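PDB 1TKS: 3,4-dihydroxy-2-butanone 4-phosphate synthase from Candida albicans, which catalyses the conversion of D-ribulose 5-phosphate to formate and 3,4-dihydroxy-2-butanone 4-phosphate in riboflavin biosynthesis. Local coordinates for residues B[10-15]-B[150-155]; B[36-41]-B[156-161]; B[40-45]-B[109-114]; B[46-51]-B[101-106]. All coordinates share one frame; numbering follows the deposited sequence.

Contact 1: residues B[10-15]-B[150-155]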
loop_
_atom_site.group_PDB
_atom_site.type_symbol
_atom_site.label_atom_id
_atom_site.label_comp_id
_atom_site.label_asym_id
_atom_site.label_seq_id
_atom_site.Cartn_x
_atom_site.Cartn_y
_atom_site.Cartn_z
ATOM N N GLU B 10 18.396 24.599 -1.343
ATOM C CA GLU B 10 17.434 24.909 -0.292
ATOM C C GLU B 10 16.603 23.656 -0.004
ATOM O O GLU B 10 16.276 23.370 1.149
ATOM C CB GLU B 10 16.510 26.061 -0.708
ATOM C CG GLU B 10 17.213 27.380 -1.071
ATOM C CD GLU B 10 18.086 27.957 0.043
ATOM O OE1 GLU B 10 17.942 27.542 1.212
ATOM O OE2 GLU B 10 18.914 28.847 -0.260
ATOM N N ALA B 11 16.272 22.904 -1.049
ATOM C CA ALA B 11 15.487 21.687 -0.881
ATOM C C ALA B 11 16.263 20.630 -0.104
ATOM O O ALA B 11 15.684 19.901 0.698
ATOM C CB ALA B 11 15.068 21.135 -2.242
ATOM N N LEU B 12 17.572 20.547 -0.334
ATOM C CA LEU B 12 18.387 19.566 0.376
ATOM C C LEU B 12 18.432 19.862 1.869
ATOM O O LEU B 12 18.419 18.944 2.689
ATOM C CB LEU B 12 19.807 19.536 -0.187
ATOM C CG LEU B 12 19.963 18.940 -1.590
ATOM C CD1 LEU B 12 21.416 19.068 -2.026
ATOM C CD2 LEU B 12 19.534 17.477 -1.591
ATOM N N GLU B 13 18.487 21.141 2.227
ATOM C CA GLU B 13 18.519 21.500 3.636
ATOM C C GLU B 13 17.212 21.098 4.306
ATOM O O GLU B 13 17.214 20.624 5.436
ATOM C CB GLU B 13 18.770 22.999 3.807
ATOM C CG GLU B 13 20.206 23.387 3.512
ATOM C CD GLU B 13 21.185 22.715 4.454
ATOM O OE1 GLU B 13 22.330 22.450 4.032
ATOM O OE2 GLU B 13 20.817 22.466 5.623
ATOM N N ALA B 14 16.095 21.281 3.607
ATOM C CA ALA B 14 14.798 20.903 4.156
ATOM C C ALA B 14 14.769 19.387 4.337
ATOM O O ALA B 14 14.299 18.875 5.354
ATOM C CB ALA B 14 13.680 21.342 3.215
ATOM N N TYR B 15 15.282 18.680 3.338
ATOM C CA TYR B 15 15.328 17.224 3.350
ATOM C C TYR B 15 16.230 16.751 4.492
ATOM O O TYR B 15 15.913 15.790 5.190
ATOM C CB TYR B 15 15.837 16.740 1.987
ATOM C CG TYR B 15 15.711 15.257 1.722
ATOM C CD1 TYR B 15 16.698 14.370 2.140
ATOM C CD2 TYR B 15 14.623 14.747 1.013
ATOM C CE1 TYR B 15 16.607 13.011 1.849
ATOM C CE2 TYR B 15 14.523 13.394 0.720
ATOM C CZ TYR B 15 15.521 12.531 1.138
ATOM O OH TYR B 15 15.435 11.194 0.833
ATOM N N VAL B 150 17.223 7.974 -3.226
ATOM C CA VAL B 150 18.550 7.648 -2.724
ATOM C C VAL B 150 19.536 8.778 -3.041
ATOM O O VAL B 150 20.458 9.039 -2.271
ATOM C CB VAL B 150 19.050 6.307 -3.316
ATOM C CG1 VAL B 150 20.452 5.983 -2.801
ATOM C CG2 VAL B 150 18.079 5.191 -2.937
ATOM N N GLN B 151 19.329 9.461 -4.164
ATOM C CA GLN B 151 20.199 10.570 -4.551
ATOM C C GLN B 151 20.036 11.730 -3.567
ATOM O O GLN B 151 21.020 12.349 -3.162
ATOM C CB GLN B 151 19.849 11.053 -5.960
ATOM C CG GLN B 151 20.870 12.010 -6.570
ATOM C CD GLN B 151 21.945 11.284 -7.350
ATOM O OE1 GLN B 151 23.091 11.166 -6.910
ATOM N NE2 GLN B 151 21.574 10.786 -8.519
ATOM N N LEU B 152 18.791 12.031 -3.200
ATOM C CA LEU B 152 18.521 13.111 -2.263
ATOM C C LEU B 152 19.176 12.819 -0.922
ATOM O O LEU B 152 19.850 13.676 -0.353
ATOM C CB LEU B 152 17.012 13.305 -2.083
ATOM C CG LEU B 152 16.331 14.034 -3.246
ATOM C CD1 LEU B 152 14.822 13.864 -3.162
ATOM C CD2 LEU B 152 16.707 15.513 -3.211
ATOM N N SER B 153 18.990 11.604 -0.420
ATOM C CA SER B 153 19.582 11.229 0.854
ATOM C C SER B 153 21.104 11.362 0.808
ATOM O O SER B 153 21.718 11.888 1.738
ATOM C CB SER B 153 19.176 9.799 1.225
ATOM O OG SER B 153 17.801 9.754 1.566
ATOM N N THR B 154 21.713 10.894 -0.275
ATOM C CA THR B 154 23.162 10.976 -0.427
ATOM C C THR B 154 23.631 12.431 -0.420
ATOM O O THR B 154 24.572 12.790 0.294
ATOM C CB THR B 154 23.620 10.299 -1.736
ATOM O OG1 THR B 154 23.255 8.913 -1.706
ATOM C CG2 THR B 154 25.131 10.411 -1.898
ATOM N N LEU B 155 22.973 13.270 -1.211
ATOM C CA LEU B 155 23.338 14.679 -1.280
ATOM C C LEU B 155 23.178 15.362 0.070
ATOM O O LEU B 155 23.919 16.294 0.393
ATOM C CB LEU B 155 22.472 15.392 -2.317
ATOM C CG LEU B 155 22.667 14.933 -3.762
ATOM C CD1 LEU B 155 21.518 15.450 -4.619
ATOM C CD2 LEU B 155 24.018 15.425 -4.285
#
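The phenol ring of Y15 is met by L152 over one face and by S153 at the edge. L152 CB sits above the ring, 3.8 Å from its centroid and 19° off the ring normal. This is a CH-pi contact, shifted toward the rim. The closest ring atom is Y15 CZ, 3.6 Å from L152 CB. S153 OG lies in the ring plane, beside the hydroxyl end.

This is orthogonal helix-helix packing. Helix 8-16 and helix 145-155 cross at -87°, measured on the short segments, with their axes 9.6 Å apart. Y15 and L152 also cross at about a right angle as side chains. Y15 CG is anti to the backbone N (chi1 -169°), and the ring extends from there to the other helix.

One turn earlier, L12 adds a purely apolar contact. Its CD2 touches two leucines of the other helix. L12 CD2 lies 3.8 Å from L152 CD2 and 3.7 Å from L155 CB. L12 CD1 also rests on L155 CB. L12 and L155 remain partly exposed, while Y15, L152 and S153 are buried. Around them, L198 of helix 195-203 touches L152 and L155, and I193 of strand 191-194 touches L152. L21 of strand 21-24 packs on Y15.

The buried hydroxyls are satisfied in series. S153 OG is hydrogen-bonded to the carbonyl oxygen of A161, and it also receives the proton of Y15, with Y15 OH 2.9 Å from S153 OG.

Contact 2: residues B[36-41]-B[156-161]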
loop_
_atom_site.group_PDB
_atom_site.type_symbol
_atom_site.label_atom_id
_atom_site.label_comp_id
_atom_site.label_asym_id
_atom_site.label_seq_id
_atom_site.Cartn_x
_atom_site.Cartn_y
_atom_site.Cartn_z
ATOM N N ILE B 36 8.550 12.455 -0.949
ATOM C CA ILE B 36 9.784 11.735 -0.635
ATOM C C ILE B 36 10.504 12.382 0.545
ATOM O O ILE B 36 10.569 13.607 0.643
ATOM C CB ILE B 36 10.798 11.746 -1.812
ATOM C CG1 ILE B 36 10.128 11.282 -3.107
ATOM C CG2 ILE B 36 11.989 10.852 -1.470
ATOM C CD1 ILE B 36 11.072 11.213 -4.300
ATOM N N MET B 37 11.034 11.559 1.444
ATOM C CA MET B 37 11.804 12.066 2.578
ATOM C C MET B 37 12.822 11.027 3.010
ATOM O O MET B 37 12.764 9.877 2.581
ATOM C CB MET B 37 10.898 12.459 3.760
ATOM C CG MET B 37 10.276 11.315 4.574
ATOM S SD MET B 37 9.629 11.898 6.158
ATOM C CE MET B 37 11.112 12.061 7.124
ATOM N N ALA B 38 13.759 11.448 3.852
ATOM C CA ALA B 38 14.808 10.567 4.348
ATOM C C ALA B 38 14.219 9.409 5.147
ATOM O O ALA B 38 13.439 9.615 6.071
ATOM C CB ALA B 38 15.777 11.358 5.215
ATOM N N ALA B 39 14.605 8.188 4.789
ATOM C CA ALA B 39 14.098 7.004 5.474
ATOM C C ALA B 39 14.419 7.006 6.965
ATOM O O ALA B 39 13.573 6.649 7.792
ATOM C CB ALA B 39 14.660 5.738 4.819
ATOM N N GLU B 40 15.637 7.408 7.311
ATOM C CA GLU B 40 16.062 7.421 8.707
ATOM C C GLU B 40 15.372 8.473 9.561
ATOM O O GLU B 40 15.458 8.431 10.787
ATOM C CB GLU B 40 17.578 7.625 8.790
ATOM C CG GLU B 40 18.063 8.934 8.190
ATOM C CD GLU B 40 19.565 8.950 7.992
ATOM O OE1 GLU B 40 20.298 9.280 8.947
ATOM O OE2 GLU B 40 20.007 8.613 6.878
ATOM N N LEU B 41 14.665 9.400 8.926
ATOM C CA LEU B 41 14.014 10.464 9.680
ATOM C C LEU B 41 12.497 10.383 9.751
ATOM O O LEU B 41 11.874 11.193 10.435
ATOM C CB LEU B 41 14.411 11.824 9.100
ATOM C CG LEU B 41 15.909 12.133 9.022
ATOM C CD1 LEU B 41 16.116 13.486 8.353
ATOM C CD2 LEU B 41 16.509 12.123 10.416
ATOM N N ALA B 156 22.215 14.890 0.857
ATOM C CA ALA B 156 21.942 15.456 2.173
ATOM C C ALA B 156 22.900 14.936 3.249
ATOM O O ALA B 156 22.816 15.341 4.408
ATOM C CB ALA B 156 20.492 15.156 2.564
ATOM N N GLY B 157 23.806 14.044 2.853
ATOM C CA GLY B 157 24.767 13.481 3.788
ATOM C C GLY B 157 24.193 12.401 4.687
ATOM O O GLY B 157 24.804 12.028 5.687
ATOM N N LEU B 158 23.025 11.888 4.316
ATOM C CA LEU B 158 22.331 10.863 5.089
ATOM C C LEU B 158 22.545 9.453 4.521
ATOM O O LEU B 158 23.203 9.279 3.492
ATOM C CB LEU B 158 20.832 11.197 5.120
ATOM C CG LEU B 158 20.443 12.562 5.705
ATOM C CD1 LEU B 158 18.989 12.891 5.384
ATOM C CD2 LEU B 158 20.675 12.549 7.210
ATOM N N GLN B 159 22.007 8.442 5.199
ATOM C CA GLN B 159 22.134 7.067 4.715
ATOM C C GLN B 159 21.444 6.999 3.352
ATOM O O GLN B 159 20.441 7.674 3.127
ATOM C CB GLN B 159 21.466 6.088 5.688
ATOM C CG GLN B 159 22.124 6.007 7.063
ATOM C CD GLN B 159 23.560 5.529 6.992
ATOM O OE1 GLN B 159 23.874 4.581 6.272
ATOM N NE2 GLN B 159 24.440 6.170 7.755
ATOM N N PRO B 160 21.977 6.188 2.423
ATOM C CA PRO B 160 21.414 6.034 1.073
ATOM C C PRO B 160 20.071 5.314 1.085
ATOM O O PRO B 160 19.923 4.239 0.506
ATOM C CB PRO B 160 22.495 5.239 0.344
ATOM C CG PRO B 160 23.039 4.365 1.437
ATOM C CD PRO B 160 23.174 5.344 2.584
ATOM N N ALA B 161 19.093 5.927 1.741
ATOM C CA ALA B 161 17.770 5.337 1.858
ATOM C C ALA B 161 16.708 6.420 1.949
ATOM O O ALA B 161 16.891 7.424 2.633
ATOM C CB ALA B 161 17.714 4.455 3.101
HETATM O O HOH W 1 17.822 7.947 5.249
#
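A38 opens the contact, its CB 3.6 Å from L158 CD1. At A39 the backbone joins in: A39 N donates to A161 O at 3.2 Å, with a nearly straight N-H (166°). The donor stands above the carbonyl plane, 45° out of it. A39 CB packs on A161 CB.

This bond continues the antiparallel pairing of strand 34-38 with strand 162-166, where M37 pairs with V163. Residues 156-161 form the loop that leads into strand 162-166. Helix 145-155 ends in a Schellman motif with G157 at positive phi, and P160 then centres an inverse gamma turn.

E40 bridges to this loop through its carboxylate. CG lies between the backbone N and the carbonyl carbon (chi1 61°), and the chain is extended beyond it. The syn lone pair of E40 OE2 accepts from Q159 N at 2.6 Å. E40 OE2 also lies 3.2 Å from L158 CB, so packing here is tight. A water accepts from E40 N at 3.1 Å and lies 2.8 Å from both E40 OE2 and A161 O. L41 comes last, with its CD1 4.2 Å from L158 CD1.

Contact 3: residues B[40-45]-B[109-114]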
loop_
_atom_site.group_PDB
_atom_site.type_symbol
_atom_site.label_atom_id
_atom_site.label_comp_id
_atom_site.label_asym_id
_atom_site.label_seq_id
_atom_site.Cartn_x
_atom_site.Cartn_y
_atom_site.Cartn_z
ATOM N N GLU B 40 15.637 7.408 7.311
ATOM C CA GLU B 40 16.062 7.421 8.707
ATOM C C GLU B 40 15.372 8.473 9.561
ATOM O O GLU B 40 15.458 8.431 10.787
ATOM C CB GLU B 40 17.578 7.625 8.790
ATOM C CG GLU B 40 18.063 8.934 8.190
ATOM C CD GLU B 40 19.565 8.950 7.992
ATOM O OE1 GLU B 40 20.298 9.280 8.947
ATOM O OE2 GLU B 40 20.007 8.613 6.878
ATOM N N LEU B 41 14.665 9.400 8.926
ATOM C CA LEU B 41 14.014 10.464 9.680
ATOM C C LEU B 41 12.497 10.383 9.751
ATOM O O LEU B 41 11.874 11.193 10.435
ATOM C CB LEU B 41 14.411 11.824 9.100
ATOM C CG LEU B 41 15.909 12.133 9.022
ATOM C CD1 LEU B 41 16.116 13.486 8.353
ATOM C CD2 LEU B 41 16.509 12.123 10.416
ATOM N N ILE B 42 11.900 9.414 9.062
ATOM C CA ILE B 42 10.443 9.303 9.076
ATOM C C ILE B 42 9.891 8.787 10.399
ATOM O O ILE B 42 10.196 7.681 10.841
ATOM C CB ILE B 42 9.921 8.428 7.898
ATOM C CG1 ILE B 42 8.409 8.599 7.755
ATOM C CG2 ILE B 42 10.271 6.961 8.114
ATOM C CD1 ILE B 42 7.854 8.086 6.432
ATOM N N THR B 43 9.079 9.629 11.031
ATOM C CA THR B 43 8.459 9.314 12.313
ATOM C C THR B 43 7.076 8.728 12.111
ATOM O O THR B 43 6.573 8.673 10.990
ATOM C CB THR B 43 8.287 10.582 13.167
ATOM O OG1 THR B 43 7.472 11.518 12.449
ATOM C CG2 THR B 43 9.628 11.221 13.463
ATOM N N GLN B 44 6.464 8.302 13.211
ATOM C CA GLN B 44 5.120 7.748 13.173
ATOM C C GLN B 44 4.179 8.789 12.574
ATOM O O GLN B 44 3.395 8.482 11.684
ATOM C CB GLN B 44 4.655 7.390 14.589
ATOM C CG GLN B 44 3.334 6.635 14.649
ATOM C CD GLN B 44 2.106 7.533 14.614
ATOM O OE1 GLN B 44 0.977 7.046 14.569
ATOM N NE2 GLN B 44 2.319 8.844 14.649
ATOM N N GLU B 45 4.271 10.022 13.063
ATOM C CA GLU B 45 3.414 11.095 12.574
ATOM C C GLU B 45 3.646 11.381 11.096
ATOM O O GLU B 45 2.696 11.601 10.345
ATOM C CB GLU B 45 3.643 12.389 13.362
ATOM C CG GLU B 45 3.309 12.342 14.849
ATOM C CD GLU B 45 4.296 11.524 15.660
ATOM O OE1 GLU B 45 5.432 11.302 15.191
ATOM O OE2 GLU B 45 3.937 11.117 16.783
ATOM N N THR B 109 10.121 0.319 10.550
ATOM C CA THR B 109 10.764 -0.534 9.564
ATOM C C THR B 109 11.577 0.313 8.587
ATOM O O THR B 109 12.702 -0.041 8.232
ATOM C CB THR B 109 9.724 -1.361 8.789
ATOM O OG1 THR B 109 9.098 -2.285 9.688
ATOM C CG2 THR B 109 10.381 -2.131 7.652
ATOM N N THR B 110 11.008 1.436 8.160
ATOM C CA THR B 110 11.692 2.317 7.226
ATOM C C THR B 110 12.994 2.866 7.817
ATOM O O THR B 110 14.032 2.862 7.150
ATOM C CB THR B 110 10.770 3.476 6.798
ATOM O OG1 THR B 110 9.615 2.933 6.144
ATOM C CG2 THR B 110 11.488 4.411 5.841
ATOM N N ARG B 111 12.949 3.326 9.063
ATOM C CA ARG B 111 14.147 3.862 9.703
ATOM C C ARG B 111 15.179 2.746 9.862
ATOM O O ARG B 111 16.384 2.971 9.712
ATOM C CB ARG B 111 13.812 4.460 11.076
ATOM C CG ARG B 111 12.872 5.671 11.045
ATOM C CD ARG B 111 12.879 6.419 12.379
ATOM N NE ARG B 111 12.513 5.556 13.503
ATOM C CZ ARG B 111 11.263 5.257 13.850
ATOM N NH1 ARG B 111 10.237 5.754 13.167
ATOM N NH2 ARG B 111 11.038 4.446 14.876
ATOM N N SER B 112 14.698 1.543 10.157
ATOM C CA SER B 112 15.576 0.396 10.343
ATOM C C SER B 112 16.286 0.007 9.051
ATOM O O SER B 112 17.435 -0.439 9.077
ATOM C CB SER B 112 14.777 -0.786 10.894
ATOM O OG SER B 112 14.231 -0.466 12.166
ATOM N N LEU B 113 15.619 0.171 7.916
ATOM C CA LEU B 113 16.272 -0.168 6.658
ATOM C C LEU B 113 17.411 0.808 6.396
ATOM O O LEU B 113 18.393 0.468 5.740
ATOM C CB LEU B 113 15.264 -0.146 5.503
ATOM C CG LEU B 113 14.242 -1.291 5.537
ATOM C CD1 LEU B 113 13.049 -0.957 4.658
ATOM C CD2 LEU B 113 14.906 -2.588 5.085
ATOM N N ALA B 114 17.292 2.025 6.920
ATOM C CA ALA B 114 18.344 3.015 6.717
ATOM C C ALA B 114 19.485 2.863 7.729
ATOM O O ALA B 114 20.633 3.176 7.421
ATOM C CB ALA B 114 17.762 4.423 6.796
#
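R111 and I42 share the hydrogen bond that joins these segments. R111 NH1 donates to I42 O at 3.0 Å, with an N-H angle of 164°. The oxygen lies at the edge of the guanidinium, in its plane. The donor lies in the carbonyl plane, at a C=O...N angle of 149°. The arginine chain bends at chi3 (-57°), which turns NE out of line with the CB-CG-CD chain.

The aliphatic part of R111 runs past backbone oxygens. R111 CD is 3.3 Å from I42 O and 3.6 Å from E40 O. The backbones come close here too, with E40 CA 4.2 Å from R111 CA.

Apolar contacts flank the arginine. I42 CG2 meets T110 CG2 at 3.6 Å, and the two side chains cross at about a right angle. At the other end A114 CB lies 3.8 Å from E40 CB and also touches E40 N.

Polar ends point to other partners. T110 OG1 is bonded to R106 O. The carboxylate of E40 turns to Q159, not to this helix. T43 holds the N-cap position of helix 44-52, and its OG1 accepts from K46 N.

The contact thus joins the turn between strand 34-38 and helix 44-52 to the C-terminal half of helix 103-114. Q44 touches L174 of the second subunit. On helix 103-114, T110 also packs on V60 of strand 59-63 and I129 of strand 129-134.

Contact 4: residues B[46-51]-B[101-106]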
loop_
_atom_site.group_PDB
_atom_site.type_symbol
_atom_site.label_atom_id
_atom_site.label_comp_id
_atom_site.label_asym_id
_atom_site.label_seq_id
_atom_site.Cartn_x
_atom_site.Cartn_y
_atom_site.Cartn_z
ATOM N N LYS B 46 4.905 11.381 10.671
ATOM C CA LYS B 46 5.218 11.661 9.272
ATOM C C LYS B 46 4.752 10.545 8.352
ATOM O O LYS B 46 4.366 10.796 7.207
ATOM C CB LYS B 46 6.717 11.908 9.110
ATOM C CG LYS B 46 7.147 13.257 9.667
ATOM C CD LYS B 46 8.654 13.395 9.738
ATOM C CE LYS B 46 9.037 14.812 10.130
ATOM N NZ LYS B 46 10.504 14.993 10.243
ATOM N N MET B 47 4.787 9.313 8.855
ATOM C CA MET B 47 4.322 8.171 8.072
ATOM C C MET B 47 2.798 8.248 7.977
ATOM O O MET B 47 2.208 7.926 6.946
ATOM C CB MET B 47 4.723 6.848 8.731
ATOM C CG MET B 47 4.201 5.619 7.983
ATOM S SD MET B 47 4.869 5.393 6.308
ATOM C CE MET B 47 3.761 6.270 5.299
ATOM N N ALA B 48 2.160 8.671 9.064
ATOM C CA ALA B 48 0.711 8.790 9.063
ATOM C C ALA B 48 0.317 9.842 8.028
ATOM O O ALA B 48 -0.693 9.700 7.335
ATOM C CB ALA B 48 0.202 9.188 10.443
ATOM N N PHE B 49 1.123 10.898 7.927
ATOM C CA PHE B 49 0.877 11.971 6.975
ATOM C C PHE B 49 1.040 11.431 5.561
ATOM O O PHE B 49 0.186 11.647 4.696
ATOM C CB PHE B 49 1.865 13.117 7.208
ATOM C CG PHE B 49 1.658 14.299 6.300
ATOM C CD1 PHE B 49 0.753 15.303 6.633
ATOM C CD2 PHE B 49 2.393 14.420 5.122
ATOM C CE1 PHE B 49 0.582 16.415 5.805
ATOM C CE2 PHE B 49 2.229 15.525 4.288
ATOM C CZ PHE B 49 1.321 16.530 4.634
ATOM N N LEU B 50 2.136 10.716 5.329
ATOM C CA LEU B 50 2.404 10.146 4.013
ATOM C C LEU B 50 1.257 9.241 3.563
ATOM O O LEU B 50 0.775 9.358 2.441
ATOM C CB LEU B 50 3.724 9.356 4.039
ATOM C CG LEU B 50 4.142 8.700 2.717
ATOM C CD1 LEU B 50 4.255 9.762 1.620
ATOM C CD2 LEU B 50 5.472 7.986 2.893
ATOM N N VAL B 51 0.825 8.339 4.441
ATOM C CA VAL B 51 -0.267 7.424 4.116
ATOM C C VAL B 51 -1.579 8.172 3.875
ATOM O O VAL B 51 -2.294 7.890 2.917
ATOM C CB VAL B 51 -0.470 6.377 5.241
ATOM C CG1 VAL B 51 -1.733 5.563 4.994
ATOM C CG2 VAL B 51 0.732 5.445 5.292
ATOM N N ILE B 101 1.671 -3.049 9.628
ATOM C CA ILE B 101 1.030 -2.063 8.757
ATOM C C ILE B 101 0.740 -0.703 9.417
ATOM O O ILE B 101 0.493 0.291 8.728
ATOM C CB ILE B 101 -0.279 -2.665 8.172
ATOM C CG1 ILE B 101 -0.876 -1.740 7.108
ATOM C CG2 ILE B 101 -1.283 -2.904 9.284
ATOM C CD1 ILE B 101 0.016 -1.533 5.907
ATOM N N SER B 102 0.779 -0.646 10.745
ATOM C CA SER B 102 0.512 0.614 11.440
ATOM C C SER B 102 1.528 1.681 11.040
ATOM O O SER B 102 2.625 1.365 10.572
ATOM C CB SER B 102 0.561 0.418 12.956
ATOM O OG SER B 102 1.894 0.263 13.416
ATOM N N ALA B 103 1.162 2.945 11.217
ATOM C CA ALA B 103 2.072 4.032 10.880
ATOM C C ALA B 103 3.347 3.869 11.707
ATOM O O ALA B 103 4.454 4.040 11.200
ATOM C CB ALA B 103 1.411 5.378 11.173
ATOM N N HIS B 104 3.180 3.530 12.983
ATOM C CA HIS B 104 4.318 3.337 13.881
ATOM C C HIS B 104 5.254 2.250 13.367
ATOM O O HIS B 104 6.470 2.435 13.324
ATOM C CB HIS B 104 3.826 2.947 15.278
ATOM C CG HIS B 104 4.885 2.326 16.140
ATOM N ND1 HIS B 104 5.626 3.045 17.049
ATOM C CD2 HIS B 104 5.345 1.053 16.199
ATOM C CE1 HIS B 104 6.500 2.241 17.634
ATOM N NE2 HIS B 104 6.350 1.031 17.135
ATOM N N ASP B 105 4.676 1.113 12.989
ATOM C CA ASP B 105 5.452 -0.015 12.499
ATOM C C ASP B 105 6.126 0.257 11.157
ATOM O O ASP B 105 7.316 -0.028 10.989
ATOM C CB ASP B 105 4.568 -1.262 12.399
ATOM C CG ASP B 105 4.195 -1.835 13.767
ATOM O OD1 ASP B 105 4.525 -1.213 14.797
ATOM O OD2 ASP B 105 3.568 -2.911 13.801
ATOM N N ARG B 106 5.384 0.804 10.198
ATOM C CA ARG B 106 5.980 1.094 8.899
ATOM C C ARG B 106 7.085 2.133 9.019
ATOM O O ARG B 106 8.089 2.052 8.315
ATOM C CB ARG B 106 4.916 1.534 7.880
ATOM C CG ARG B 106 4.160 0.345 7.295
ATOM C CD ARG B 106 3.463 0.657 5.984
ATOM N NE ARG B 106 2.160 1.294 6.158
ATOM C CZ ARG B 106 1.353 1.598 5.145
ATOM N NH1 ARG B 106 1.728 1.323 3.901
ATOM N NH2 ARG B 106 0.172 2.157 5.367
#
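The first turn of helix 103-114 packs on helix 44-52 through A103 and R106, which meet M47, A48 and V51 at the subunit interface. The turn is capped by S102, whose OG accepts from D105 N at 2.9 Å. A103 faces the other helix directly. A103 CB is 4.1 Å from A48 CB, and A103 CA is 5.3 Å from A48 CA. M47 CG is anti to its backbone N (chi1 177°) and lies 3.6 Å from A103 O. It also touches R106 CB, and M47 and R106 cross at about a right angle.

The guanidinium of R106 is held between two apolar groups on opposite faces. V51 CG2 lies over one face, 3.3 Å from R106 NH2. I101 CD1 covers the other, 3.4 Å above the plane and over its centre. Hydrogen bonds satisfy this buried group: R106 NH1 donates to G56 O, and R106 NH2 to S55 O of the second subunit. R106 NE makes a weak bond to I101 O. V51 and I101 also pack on S55 of that subunit. The paired alanines are typical of close helix-helix packing through small residues.

Overall arrangement
The four contacts form a chain across the subunit. Neighbouring centres are 8 Å apart for contacts 1 and 2, and 9 Å for contacts 2 and 3 and for 3 and 4. Contacts 1 and 4, at the ends, are 21 Å apart. Contact 1 passes directly into contact 2, where S153 O lies 2.9 Å from L158 N. E40 and L41 belong to both contacts 2 and 3. Contacts 3 and 4 use the same two helices, 44-52 and 103-114. The L152 side chain is about 9 Å from those of H145, a probable magnesium ligand, and D34, a probable substrate-binding residue. Contacts 3 and 4 lie away from these sites.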